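Local coordinates for endosialidase (Enterobacteria phage phi92, PDB 4HIZ), which cleaves alpha2,8- and alpha2,9-linked sialic acid polymers as a homotrimeric phage endosialidase that combines a sialidase-fold catalytic propeller with an intertwined beta-helical stalk, at the interface of chains A and B. Numbering follows the deposited sequence. Chains: chain A/B, Endosialidase.

Contact 1: the interface of chains A and B. Residues chain A 615-616, 623-625, 644-645; chain B 610-611, 629-632, 638-640.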
loop_
_atom_site.group_PDB
_atom_site.type_symbol
_atom_site.label_atom_id
_atom_site.label_comp_id
_atom_site.label_asym_id
_atom_site.label_seq_id
_atom_site.Cartn_x
_atom_site.Cartn_y
_atom_site.Cartn_z
ATOM N N GLY A 615 -9.690 36.864 5.194
ATOM C CA GLY A 615 -9.822 37.087 3.756
ATOM C C GLY A 615 -8.472 37.076 3.051
ATOM O O GLY A 615 -8.437 36.983 1.806
ATOM N N GLY A 616 -7.381 37.252 3.824
ATOM C CA GLY A 616 -6.024 37.150 3.292
ATOM C C GLY A 616 -5.315 35.906 3.821
ATOM O O GLY A 616 -5.917 35.046 4.470
ATOM N N ASP A 623 -3.108 41.891 6.213
ATOM C CA ASP A 623 -3.190 40.941 5.102
ATOM C C ASP A 623 -4.607 40.719 4.607
ATOM O O ASP A 623 -4.794 40.118 3.549
ATOM C CB ASP A 623 -2.641 39.582 5.517
ATOM C CG ASP A 623 -1.670 39.025 4.530
ATOM O OD1 ASP A 623 -1.447 39.664 3.472
ATOM O OD2 ASP A 623 -1.137 37.925 4.815
ATOM N N GLY A 624 -5.601 41.166 5.372
ATOM C CA GLY A 624 -6.985 40.940 4.965
ATOM C C GLY A 624 -7.958 41.242 6.093
ATOM O O GLY A 624 -7.580 41.389 7.259
ATOM N N SER A 625 -9.227 41.372 5.747
ATOM C CA SER A 625 -10.272 41.423 6.772
ATOM C C SER A 625 -10.314 40.103 7.541
ATOM O O SER A 625 -9.947 39.052 7.004
ATOM C CB SER A 625 -11.634 41.719 6.123
ATOM O OG SER A 625 -11.962 40.732 5.169
ATOM N N ALA A 644 -12.298 44.988 9.531
ATOM C CA ALA A 644 -12.496 45.219 8.092
ATOM C C ALA A 644 -11.928 46.592 7.738
ATOM O O ALA A 644 -12.683 47.544 7.643
ATOM C CB ALA A 644 -14.015 45.130 7.727
ATOM N N PRO A 645 -10.587 46.697 7.580
ATOM C CA PRO A 645 -9.975 47.997 7.303
ATOM C C PRO A 645 -10.591 48.682 6.080
ATOM O O PRO A 645 -10.606 49.913 6.047
ATOM C CB PRO A 645 -8.513 47.634 7.015
ATOM C CG PRO A 645 -8.261 46.399 7.901
ATOM C CD PRO A 645 -9.589 45.631 7.792
ATOM N N ARG B 610 -10.388 36.595 -1.788
ATOM C CA ARG B 610 -11.409 36.700 -0.741
ATOM C C ARG B 610 -11.793 35.303 -0.318
ATOM O O ARG B 610 -11.640 34.327 -1.083
ATOM C CB ARG B 610 -12.666 37.445 -1.211
ATOM C CG ARG B 610 -13.447 36.774 -2.358
ATOM C CD ARG B 610 -14.264 37.837 -3.046
ATOM N NE ARG B 610 -15.198 37.303 -4.039
ATOM C CZ ARG B 610 -14.910 37.074 -5.325
ATOM N NH1 ARG B 610 -13.671 37.270 -5.803
ATOM N NH2 ARG B 610 -15.875 36.640 -6.158
ATOM N N LEU B 611 -12.281 35.223 0.912
ATOM C CA LEU B 611 -12.852 33.994 1.475
ATOM C C LEU B 611 -14.362 34.180 1.533
ATOM O O LEU B 611 -14.830 35.205 2.014
ATOM C CB LEU B 611 -12.299 33.782 2.891
ATOM C CG LEU B 611 -12.794 32.519 3.608
ATOM C CD1 LEU B 611 -12.271 31.281 2.863
ATOM C CD2 LEU B 611 -12.348 32.533 5.085
ATOM N N LEU B 629 -15.049 37.934 3.022
ATOM C CA LEU B 629 -13.948 38.646 3.675
ATOM C C LEU B 629 -12.892 38.855 2.606
ATOM O O LEU B 629 -12.331 37.883 2.085
ATOM C CB LEU B 629 -13.344 37.807 4.804
ATOM C CG LEU B 629 -14.336 37.503 5.928
ATOM C CD1 LEU B 629 -13.687 36.509 6.930
ATOM C CD2 LEU B 629 -14.698 38.782 6.648
ATOM N N TYR B 630 -12.623 40.108 2.261
ATOM C CA TYR B 630 -11.662 40.363 1.172
ATOM C C TYR B 630 -10.241 40.430 1.732
ATOM O O TYR B 630 -10.037 40.904 2.852
ATOM C CB TYR B 630 -11.931 41.713 0.480
ATOM C CG TYR B 630 -13.180 41.825 -0.345
ATOM C CD1 TYR B 630 -14.177 40.831 -0.316
ATOM C CD2 TYR B 630 -13.379 42.945 -1.145
ATOM C CE1 TYR B 630 -15.342 40.962 -1.097
ATOM C CE2 TYR B 630 -14.525 43.085 -1.918
ATOM C CZ TYR B 630 -15.489 42.095 -1.898
ATOM O OH TYR B 630 -16.613 42.271 -2.659
ATOM N N GLY B 631 -9.265 39.968 0.959
ATOM C CA GLY B 631 -7.863 40.044 1.357
ATOM C C GLY B 631 -7.181 41.329 0.905
ATOM O O GLY B 631 -7.796 42.170 0.212
ATOM N N SER B 632 -5.930 41.496 1.334
ATOM C CA SER B 632 -5.200 42.726 1.027
ATOM C C SER B 632 -4.851 42.850 -0.442
ATOM O O SER B 632 -4.521 43.938 -0.891
ATOM C CB SER B 632 -3.928 42.843 1.889
ATOM O OG SER B 632 -3.039 41.776 1.589
ATOM N N ASN B 638 -9.348 44.354 1.950
ATOM C CA ASN B 638 -9.713 44.272 3.373
ATOM C C ASN B 638 -11.132 44.738 3.713
ATOM O O ASN B 638 -11.439 45.040 4.872
ATOM C CB ASN B 638 -8.689 45.059 4.205
ATOM C CG ASN B 638 -7.274 44.726 3.827
ATOM O OD1 ASN B 638 -6.979 43.584 3.461
ATOM N ND2 ASN B 638 -6.386 45.752 3.825
ATOM N N ARG B 639 -11.985 44.796 2.701
ATOM C CA ARG B 639 -13.423 45.003 2.892
ATOM C C ARG B 639 -14.077 43.733 3.461
ATOM O O ARG B 639 -13.585 42.642 3.233
ATOM C CB ARG B 639 -14.013 45.297 1.502
ATOM C CG ARG B 639 -15.381 45.817 1.487
ATOM C CD ARG B 639 -15.738 46.111 0.029
ATOM N NE ARG B 639 -15.346 47.448 -0.385
ATOM C CZ ARG B 639 -15.826 48.044 -1.472
ATOM N NH1 ARG B 639 -16.693 47.417 -2.258
ATOM N NH2 ARG B 639 -15.448 49.270 -1.766
ATOM N N ALA B 640 -15.184 43.861 4.187
ATOM C CA ALA B 640 -15.980 42.670 4.526
ATOM C C ALA B 640 -17.426 42.979 4.157
ATOM O O ALA B 640 -17.892 44.112 4.374
ATOM C CB ALA B 640 -15.880 42.333 6.030
#
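In the C-terminal stalk of the endosialidase, a part of this family in which chains intertwine as a beta-helix, a loop of chain A runs antiparallel beside the end of strand 626-630 of chain B, and A:Gly624 forms an antiparallel bridge with B:Gly631. A:Ser625 carries the polar core. CB of A:Ser625 lies against the carbonyls of B:Asn638 and B:Arg639, 3.6 Å from O of B:Asn638, and OG then reaches across towards B:Tyr630. OG takes the crowded position between its own backbone N and carbonyl carbon (chi1 59°). It bonds to B:Tyr630 O at 3.0 Å, coming in above the carbonyl plane, while the amide N of A:Ser625 meets the same oxygen nearly along the C=O axis (161° at H). Two donors of one residue thus grip one carbonyl. B:Tyr630 N is also a close neighbour of A:Ser625 OG, at 3.0 Å, but its N-H points well aside. A further bond from OG to B:Arg639 O, also from above the carbonyl plane, ties the hydroxyl to the segment entering strand 640-643; as the hydroxyl has one hydrogen, its two acceptors may share it or alternate. CB and CD2 of B:Leu629 border the hydroxyl, CB 3.3 Å from A:Ser625 OG.

The other end of the bridge is fastened at A:Asp623, which is poorly ordered. Its backbone O receives B:Ser632 N at 2.8 Å and the hydroxyl OG of the same serine at 3.1 Å, both from above the carbonyl plane. B:Ser632 OG also occupies the crowded position (chi1 63°), which brings hydroxyl and amide to one oxygen.

B:Asn638 supplies the apolar flank: its CB rests 3.7 Å from CD of A:Pro645, the two side chains crossing obliquely. With CG anti to the carbonyl carbon, its amide turns towards the backbone of A:Gly624. Nearby, CB of A:Ala644 and CB of B:Ala640 touch flank to flank, 3.8 Å apart.

Contact 2: the interface of chains A and B. Residues chain A 676, 678, 680-683; chain B 673-676, 678-679, 681.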
loop_
_atom_site.group_PDB
_atom_site.type_symbol
_atom_site.label_atom_id
_atom_site.label_comp_id
_atom_site.label_asym_id
_atom_site.label_seq_id
_atom_site.Cartn_x
_atom_site.Cartn_y
_atom_site.Cartn_z
ATOM N N ALA A 676 -28.251 58.317 8.678
ATOM C CA ALA A 676 -29.501 57.683 8.219
ATOM C C ALA A 676 -30.313 58.690 7.414
ATOM O O ALA A 676 -30.153 59.892 7.591
ATOM C CB ALA A 676 -30.334 57.135 9.391
ATOM N N THR A 678 -33.423 59.423 7.469
ATOM C CA THR A 678 -34.250 60.249 8.335
ATOM C C THR A 678 -33.575 60.343 9.678
ATOM O O THR A 678 -33.041 59.348 10.173
ATOM C CB THR A 678 -35.689 59.731 8.486
ATOM O OG1 THR A 678 -36.334 60.470 9.534
ATOM C CG2 THR A 678 -35.748 58.229 8.811
ATOM N N THR A 680 -34.995 61.010 12.545
ATOM C CA THR A 680 -35.855 60.632 13.663
ATOM C C THR A 680 -35.832 59.132 13.859
ATOM O O THR A 680 -36.133 58.388 12.932
ATOM C CB THR A 680 -37.293 61.080 13.404
ATOM O OG1 THR A 680 -37.303 62.503 13.217
ATOM C CG2 THR A 680 -38.199 60.689 14.567
ATOM N N ILE A 681 -35.454 58.683 15.065
ATOM C CA ILE A 681 -35.483 57.249 15.367
ATOM C C ILE A 681 -36.936 56.791 15.448
ATOM O O ILE A 681 -37.763 57.447 16.083
ATOM C CB ILE A 681 -34.753 56.950 16.680
ATOM C CG1 ILE A 681 -33.250 57.173 16.495
ATOM C CG2 ILE A 681 -35.031 55.519 17.197
ATOM C CD1 ILE A 681 -32.457 57.104 17.796
ATOM N N ASN A 682 -37.235 55.684 14.778
ATOM C CA ASN A 682 -38.554 55.076 14.814
ATOM C C ASN A 682 -38.677 54.193 16.049
ATOM O O ASN A 682 -37.928 53.238 16.209
ATOM C CB ASN A 682 -38.743 54.241 13.551
ATOM C CG ASN A 682 -40.185 53.832 13.324
ATOM O OD1 ASN A 682 -40.853 53.342 14.233
ATOM N ND2 ASN A 682 -40.677 54.025 12.106
ATOM N N THR A 683 -39.641 54.489 16.916
ATOM C CA THR A 683 -39.722 53.775 18.183
ATOM C C THR A 683 -40.733 52.642 18.088
ATOM O O THR A 683 -41.217 52.300 16.975
ATOM C CB THR A 683 -40.096 54.709 19.347
ATOM O OG1 THR A 683 -41.329 55.376 19.042
ATOM C CG2 THR A 683 -38.966 55.739 19.587
ATOM O OXT THR A 683 -41.072 52.047 19.117
ATOM N N GLU B 673 -33.512 54.050 7.913
ATOM C CA GLU B 673 -34.187 54.455 9.118
ATOM C C GLU B 673 -33.622 53.595 10.228
ATOM O O GLU B 673 -33.226 52.447 9.998
ATOM C CB GLU B 673 -35.704 54.175 8.966
ATOM C CG GLU B 673 -36.592 54.726 10.097
ATOM C CD GLU B 673 -38.064 54.834 9.683
ATOM O OE1 GLU B 673 -38.436 54.290 8.620
ATOM O OE2 GLU B 673 -38.858 55.464 10.414
ATOM N N VAL B 674 -33.564 54.169 11.421
ATOM C CA VAL B 674 -33.097 53.484 12.639
ATOM C C VAL B 674 -34.288 53.221 13.557
ATOM O O VAL B 674 -35.066 54.116 13.830
ATOM C CB VAL B 674 -32.061 54.374 13.369
ATOM C CG1 VAL B 674 -31.483 53.664 14.579
ATOM C CG2 VAL B 674 -30.939 54.777 12.382
ATOM N N TYR B 675 -34.415 51.990 14.033
ATOM C CA TYR B 675 -35.496 51.616 14.949
ATOM C C TYR B 675 -34.952 51.279 16.343
ATOM O O TYR B 675 -34.076 50.419 16.467
ATOM C CB TYR B 675 -36.217 50.381 14.427
ATOM C CG TYR B 675 -36.966 50.578 13.143
ATOM C CD1 TYR B 675 -36.298 50.648 11.920
ATOM C CD2 TYR B 675 -38.357 50.663 13.153
ATOM C CE1 TYR B 675 -37.001 50.809 10.716
ATOM C CE2 TYR B 675 -39.064 50.835 11.967
ATOM C CZ TYR B 675 -38.375 50.900 10.754
ATOM O OH TYR B 675 -39.087 51.053 9.587
ATOM N N ALA B 676 -35.468 51.940 17.385
ATOM C CA ALA B 676 -34.972 51.723 18.743
ATOM C C ALA B 676 -36.086 51.984 19.744
ATOM O O ALA B 676 -37.016 52.746 19.457
ATOM C CB ALA B 676 -33.748 52.627 19.032
ATOM N N THR B 678 -36.062 53.618 22.504
ATOM C CA THR B 678 -36.051 55.047 22.828
ATOM C C THR B 678 -35.509 55.810 21.634
ATOM O O THR B 678 -34.555 55.367 20.994
ATOM C CB THR B 678 -35.267 55.408 24.136
ATOM O OG1 THR B 678 -35.057 56.830 24.191
ATOM C CG2 THR B 678 -33.908 54.728 24.195
ATOM N N GLY B 679 -36.137 56.942 21.332
ATOM C CA GLY B 679 -35.749 57.761 20.191
ATOM C C GLY B 679 -34.647 58.767 20.485
ATOM O O GLY B 679 -34.267 59.533 19.606
ATOM N N ILE B 681 -30.731 59.369 21.306
ATOM C CA ILE B 681 -29.415 58.738 21.329
ATOM C C ILE B 681 -28.757 59.049 22.661
ATOM O O ILE B 681 -28.854 60.176 23.142
ATOM C CB ILE B 681 -28.544 59.240 20.157
ATOM C CG1 ILE B 681 -29.095 58.670 18.846
ATOM C CG2 ILE B 681 -27.077 58.860 20.361
ATOM C CD1 ILE B 681 -28.432 59.248 17.547
HETATM O O HOH W 1 -33.884 57.077 11.673
HETATM O O HOH W 2 -38.613 57.656 11.960
HETATM O O HOH W 3 -35.026 60.414 17.153
#
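The C-terminal segments of two stalk chains run alongside each other here, joined by a parallel beta bridge between A:Asn682 and B:Tyr675. Two backbone bonds define it. A:Asn682 N donates to B:Val674 O at 2.8 Å, nearly along the C=O axis, and B:Ala676 N returns a bond to A:Asn682 O at 3.0 Å from above the carbonyl plane.

The packed part is built around the A:Asn682 side chain. CG stands anti to the backbone N (chi1 -166°), which carries the amide alongside B:Tyr675, both side chains pointing the same way. CB sits over the face of the phenol ring, 4.0 Å from its centroid. Beyond it the amide overhangs the CD2-CE2 edge, tilted 24° to the ring. CG of A:Asn682 comes within 3.5 Å of CE2 of B:Tyr675. The amide's rotation is further fixed by ND2, which donates to the carboxylate oxygen OE2 of B:Glu673 at 2.9 Å (165° at H). The acceptor lies in the amide plane but is met from above the carboxylate plane. B:Glu673 reaches this point with an extended chain, its CG against the methyl CG2 of A:Thr678. Next to the bridge, A:Ile681 points CG2 at the methyl of B:Ala676, and its CB packs 3.7 Å from CA of B:Gly679.

Water mediates the looser contacts. Water 1 joins the carbonyls of A:Thr678 and A:Thr680 to B:Val674 N; water 2 links A:Thr680 O to B:Glu673 OE2, giving that oxygen a further partner that may help stabilise its charge. Water 3 bridges A:Ile681 N and B:Gly679 O, lying 2.7 Å from each. By pairing the last residues of one chain with its neighbour, the site probably keeps the chain ends registered at the tip of the trimeric stalk.

Contact 1 and contact 2 belong to the same A-B interface, with the centres of their C-alpha atoms about 31 Å apart, and they share no residue. Contact 1 is made largely by loops flanking strands 626-630 and 640-643 of chain B, facing loops of chain A, whereas contact 2 involves residues 673 to 683 at the C-terminal end, where no regular element is assigned. Their bridges also differ in sense, antiparallel in contact 1 and parallel in contact 2. Because the deposited assembly holds three copies, each kind of contact can recur between neighbouring chains, which would secure the intertwined stalk at successive levels towards its tip.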